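Local coordinates for protein DyP (PDB 3VXJ) that binds heme b and, as a dye-decolorizing peroxidase, probably uses hydrogen peroxide to oxidise dyes and phenolic compounds, at residues S266-D271 with P279-D284. Numbering follows the deposited sequence.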
# COMPACT_ATOMS: atom_id res chain seq x y z
N SER A 266 13.04 -9.21 -8.95
CA SER A 266 13.78 -8.08 -9.49
C SER A 266 12.87 -6.93 -9.89
O SER A 266 13.35 -5.82 -10.13
CB SER A 266 14.52 -8.52 -10.75
OG SER A 266 13.57 -8.75 -11.77
N GLY A 267 11.57 -7.19 -9.99
CA GLY A 267 10.63 -6.22 -10.54
C GLY A 267 10.25 -6.47 -11.98
O GLY A 267 9.34 -5.84 -12.50
N ALA A 268 10.94 -7.40 -12.66
CA ALA A 268 10.60 -7.65 -14.06
C ALA A 268 9.18 -8.22 -14.13
O ALA A 268 8.88 -9.21 -13.49
CB ALA A 268 11.60 -8.61 -14.69
N PRO A 269 8.28 -7.57 -14.90
CA PRO A 269 6.92 -8.10 -14.97
C PRO A 269 6.88 -9.37 -15.82
O PRO A 269 7.49 -9.43 -16.89
CB PRO A 269 6.14 -6.97 -15.64
CG PRO A 269 7.16 -6.25 -16.47
CD PRO A 269 8.45 -6.36 -15.73
N ILE A 270 6.17 -10.39 -15.35
CA ILE A 270 6.13 -11.66 -16.07
C ILE A 270 5.44 -11.56 -17.43
O ILE A 270 5.74 -12.33 -18.34
CB ILE A 270 5.58 -12.84 -15.20
CG1 ILE A 270 4.07 -12.71 -14.95
CG2 ILE A 270 6.41 -12.99 -13.90
CD1 ILE A 270 3.52 -13.85 -14.07
N ASP A 271 4.57 -10.57 -17.61
CA ASP A 271 3.94 -10.37 -18.92
C ASP A 271 5.01 -10.06 -19.98
O ASP A 271 4.86 -10.46 -21.14
CB ASP A 271 2.89 -9.25 -18.86
CG ASP A 271 1.98 -9.24 -20.06
OD1 ASP A 271 1.77 -10.32 -20.66
OD2 ASP A 271 1.48 -8.15 -20.39
N PRO A 279 16.70 -9.15 -14.77
CA PRO A 279 16.95 -8.13 -13.76
C PRO A 279 17.20 -6.74 -14.34
O PRO A 279 16.84 -5.75 -13.70
CB PRO A 279 18.19 -8.66 -13.03
CG PRO A 279 18.17 -10.13 -13.27
CD PRO A 279 17.61 -10.31 -14.65
N ALA A 280 17.77 -6.66 -15.55
CA ALA A 280 17.96 -5.38 -16.23
C ALA A 280 16.62 -4.69 -16.48
O ALA A 280 16.48 -3.47 -16.27
CB ALA A 280 18.73 -5.56 -17.55
N LEU A 281 15.63 -5.48 -16.90
CA LEU A 281 14.27 -4.97 -17.07
C LEU A 281 13.61 -4.54 -15.75
O LEU A 281 12.99 -3.48 -15.68
CB LEU A 281 13.41 -6.00 -17.79
CG LEU A 281 11.91 -5.74 -17.86
CD1 LEU A 281 11.59 -4.45 -18.62
CD2 LEU A 281 11.24 -6.93 -18.52
N GLY A 282 13.76 -5.36 -14.71
CA GLY A 282 13.21 -5.03 -13.39
C GLY A 282 13.68 -3.69 -12.86
O GLY A 282 12.90 -2.96 -12.23
N ALA A 283 14.94 -3.37 -13.14
CA ALA A 283 15.55 -2.12 -12.69
C ALA A 283 15.40 -0.99 -13.72
O ALA A 283 16.11 0.01 -13.65
CB ALA A 283 17.02 -2.35 -12.36
N ASP A 284 14.49 -1.15 -14.66
CA ASP A 284 14.32 -0.17 -15.74
C ASP A 284 12.94 0.48 -15.68
O ASP A 284 11.99 -0.08 -16.22
CB ASP A 284 14.52 -0.83 -17.11
CG ASP A 284 14.47 0.17 -18.26
OD1 ASP A 284 14.19 1.37 -18.02
OD2 ASP A 284 14.68 -0.24 -19.42
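One face of the flat peptide group joining G267 to A268 is taken up by the CA of G282, and the ring of P269 receives L281 at its CD corner while F291 also rests on that proline. The loop opens with an ST turn at S266, in the C-terminal family region of DyP, and packs against the single helical turn 279-282. The G282 contact is a worked example of how glycine lets two backbones approach without side chains between them. The CA of G282 stands 3.4 Å from A268 N, and its C-H makes a bent CA-H...O contact with S266 O. A side chain on G282 would run into S266 O and A268 N. G267 in turn has a positive phi, which suits a residue without CB.

The turn is closed by S266 OG, which chi1 of 70° places between the backbone N and the carbonyl carbon. There OG accepts the N-H of A268 N at 3.1 Å, nearly straight at 162°, and is also hydrogen-bonded to D277 OD1. An alanine here would probably leave that N-H and D277 without their shared partner, and the turn less firmly closed. S266 CB lies alongside P279, 3.9 Å from its CA.

R263, which binds heme b, donates from NH1 to G267 O, and I173, another heme-binding residue, lies close to G267. These neighbours place G267 beside the heme pocket, its CA about 6 Å from the bound heme. At the far end L281 holds CG anti to its backbone N, which carries the side chain across P269 at about a right angle. Its CD2 comes 4.0 Å from P269 CD and 4.2 Å from A268 CB.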